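Local coordinates for protein bifunctional endo-1,4-beta-xylanase A (Neocallimastix patriciarum, PDB 2VG9) that probably hydrolyses internal beta-1,4-xylosidic bonds of xylan, being a loop-swap variant of a family 11 endo-xylanase from a xylan-degrading bifunctional enzyme, at residues Gly97-Arg102 and Val110-Ile115. Residues are numbered along the deposited sequence; the frame is centred on the assembly and turned at random.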
loop_
_atom_site.group_PDB
_atom_site.type_symbol
_atom_site.label_atom_id
_atom_site.label_comp_id
_atom_site.label_asym_id
_atom_site.label_seq_id
_atom_site.Cartn_x
_atom_site.Cartn_y
_atom_site.Cartn_z
ATOM N N GLY A 97 -3.979 -2.085 -0.081
ATOM C CA GLY A 97 -5.433 -2.021 -0.052
ATOM C C GLY A 97 -5.982 -2.887 1.062
ATOM O O GLY A 97 -5.223 -3.328 1.947
ATOM N N TRP A 98 -7.306 -3.097 1.036
ATOM C CA TRP A 98 -7.979 -3.993 2.014
ATOM C C TRP A 98 -8.891 -5.014 1.352
ATOM O O TRP A 98 -9.416 -4.766 0.248
ATOM C CB TRP A 98 -8.810 -3.171 3.017
ATOM C CG TRP A 98 -8.002 -2.237 3.905
ATOM C CD1 TRP A 98 -7.398 -1.068 3.535
ATOM C CD2 TRP A 98 -7.748 -2.395 5.304
ATOM N NE1 TRP A 98 -6.783 -0.495 4.614
ATOM C CE2 TRP A 98 -6.970 -1.293 5.712
ATOM C CE3 TRP A 98 -8.102 -3.360 6.252
ATOM C CZ2 TRP A 98 -6.524 -1.130 7.043
ATOM C CZ3 TRP A 98 -7.667 -3.213 7.540
ATOM C CH2 TRP A 98 -6.882 -2.088 7.937
ATOM N N PHE A 99 -9.087 -6.163 2.017
ATOM C CA PHE A 99 -10.234 -7.043 1.731
ATOM C C PHE A 99 -11.236 -6.841 2.873
ATOM O O PHE A 99 -10.933 -7.117 4.049
ATOM C CB PHE A 99 -9.881 -8.548 1.627
ATOM C CG PHE A 99 -8.733 -8.874 0.691
ATOM C CD1 PHE A 99 -8.508 -8.131 -0.488
ATOM C CD2 PHE A 99 -7.875 -9.949 0.982
ATOM C CE1 PHE A 99 -7.442 -8.447 -1.347
ATOM C CE2 PHE A 99 -6.823 -10.266 0.119
ATOM C CZ PHE A 99 -6.604 -9.502 -1.057
ATOM N N GLN A 100 -12.406 -6.324 2.516
ATOM C CA GLN A 100 -13.456 -5.993 3.467
ATOM C C GLN A 100 -14.209 -7.283 3.787
ATOM O O GLN A 100 -14.519 -8.078 2.886
ATOM C CB GLN A 100 -14.405 -4.954 2.858
ATOM C CG GLN A 100 -15.629 -4.526 3.744
ATOM C CD GLN A 100 -15.240 -3.842 5.065
ATOM O OE1 GLN A 100 -15.042 -4.501 6.082
ATOM N NE2 GLN A 100 -15.189 -2.517 5.057
ATOM N N ASN A 101 -14.481 -7.498 5.061
ATOM C CA ASN A 101 -15.245 -8.666 5.482
ATOM C C ASN A 101 -16.626 -8.315 6.062
ATOM O O ASN A 101 -17.289 -9.184 6.620
ATOM C CB ASN A 101 -14.433 -9.500 6.484
ATOM C CG ASN A 101 -14.347 -8.856 7.844
ATOM O OD1 ASN A 101 -14.492 -7.644 7.978
ATOM N ND2 ASN A 101 -14.116 -9.674 8.876
ATOM N N ARG A 102 -17.040 -7.058 5.965
ATOM C CA ARG A 102 -18.388 -6.662 6.404
ATOM C C ARG A 102 -19.400 -7.515 5.647
ATOM O O ARG A 102 -19.319 -7.639 4.426
ATOM C CB ARG A 102 -18.642 -5.162 6.189
ATOM C CG ARG A 102 -20.007 -4.675 6.728
ATOM C CD ARG A 102 -20.237 -3.182 6.482
ATOM N NE ARG A 102 -19.615 -2.316 7.506
ATOM C CZ ARG A 102 -18.685 -1.384 7.266
ATOM N NH1 ARG A 102 -18.235 -1.164 6.022
ATOM N NH2 ARG A 102 -18.205 -0.658 8.275
ATOM N N VAL A 110 -8.693 -7.808 6.006
ATOM C CA VAL A 110 -7.273 -7.907 5.583
ATOM C C VAL A 110 -6.792 -6.560 5.069
ATOM O O VAL A 110 -7.489 -5.926 4.284
ATOM C CB VAL A 110 -7.085 -8.984 4.471
ATOM C CG1 VAL A 110 -5.692 -8.916 3.828
ATOM C CG2 VAL A 110 -7.382 -10.376 5.017
ATOM N N GLU A 111 -5.611 -6.130 5.534
ATOM C CA GLU A 111 -4.839 -5.038 4.922
ATOM C C GLU A 111 -3.668 -5.738 4.219
ATOM O O GLU A 111 -2.971 -6.554 4.828
ATOM C CB GLU A 111 -4.331 -4.093 6.006
ATOM C CG GLU A 111 -3.537 -2.874 5.545
ATOM C CD GLU A 111 -3.146 -2.004 6.734
ATOM O OE1 GLU A 111 -3.245 -0.766 6.634
ATOM O OE2 GLU A 111 -2.755 -2.565 7.791
ATOM N N TYR A 112 -3.477 -5.473 2.931
ATOM C CA TYR A 112 -2.484 -6.212 2.143
ATOM C C TYR A 112 -1.425 -5.249 1.551
ATOM O O TYR A 112 -1.695 -4.049 1.337
ATOM C CB TYR A 112 -3.172 -7.061 1.051
ATOM C CG TYR A 112 -3.750 -6.252 -0.108
ATOM C CD1 TYR A 112 -2.900 -5.752 -1.118
ATOM C CD2 TYR A 112 -5.130 -5.980 -0.199
ATOM C CE1 TYR A 112 -3.386 -5.003 -2.190
ATOM C CE2 TYR A 112 -5.669 -5.229 -1.325
ATOM C CZ TYR A 112 -4.762 -4.746 -2.299
ATOM O OH TYR A 112 -5.166 -4.023 -3.398
ATOM N N TYR A 113 -0.220 -5.781 1.355
ATOM C CA TYR A 113 0.940 -5.040 0.879
ATOM C C TYR A 113 1.653 -5.887 -0.168
ATOM O O TYR A 113 1.979 -7.065 0.065
ATOM C CB TYR A 113 1.937 -4.791 2.008
ATOM C CG TYR A 113 1.405 -4.000 3.152
ATOM C CD1 TYR A 113 1.658 -2.634 3.270
ATOM C CD2 TYR A 113 0.677 -4.632 4.155
ATOM C CE1 TYR A 113 1.144 -1.908 4.352
ATOM C CE2 TYR A 113 0.167 -3.936 5.211
ATOM C CZ TYR A 113 0.403 -2.586 5.313
ATOM O OH TYR A 113 -0.123 -1.949 6.412
ATOM N N ILE A 114 1.908 -5.297 -1.323
ATOM C CA ILE A 114 2.804 -5.940 -2.263
ATOM C C ILE A 114 3.998 -5.001 -2.354
ATOM O O ILE A 114 3.934 -3.957 -3.023
ATOM C CB ILE A 114 2.154 -6.171 -3.651
ATOM C CG1 ILE A 114 0.922 -7.093 -3.516
ATOM C CG2 ILE A 114 3.158 -6.792 -4.628
ATOM C CD1 ILE A 114 0.017 -7.022 -4.728
ATOM N N ILE A 115 5.071 -5.358 -1.640
ATOM C CA ILE A 115 6.149 -4.392 -1.418
ATOM C C ILE A 115 7.221 -4.546 -2.470
ATOM O O ILE A 115 7.900 -5.574 -2.534
ATOM C CB ILE A 115 6.748 -4.495 0.009
ATOM C CG1 ILE A 115 5.628 -4.451 1.061
ATOM C CG2 ILE A 115 7.816 -3.422 0.233
ATOM C CD1 ILE A 115 6.108 -4.545 2.523
#
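F99 and V110 face each other as a hydrogen-bonded antiparallel pair: F99 N donates to V110 O (2.8 Å) and V110 N returns a straighter bond to F99 O (3.1 Å). G97 and Y112 form the next such pair, with Y112 N to G97 O at 2.9 Å and a weak return bond. Between them W98 and E111 are a non-hydrogen-bonded pair. On their face of the sheet, the E111 chain, extended with CG anti to the backbone N (chi1 -178°), runs across the W98 ring. E111 CB lies 3.6 Å from the centroid of the six-membered ring of W98, almost on its normal, a CH-pi contact. E111 OE1 and W98 NE1 both hydrogen-bond to Y96 OH. An alanine in place of W98 would probably leave the E111 methylenes without their covering ring and Y96 OH without one partner. On the other face, G97 CA sits over the Y112 ring, 3.8 Å from its centroid. F99 CD2 packs on V110 CB (3.7 Å), F99 CE1 on Y112 CD2 (3.6 Å), and F178 meets both rings edge-to-face. This buried contact joins the two strands of a beta hairpin, 89-100 and 110-115, in the larger sheet of the family 11 beta-jelly-roll.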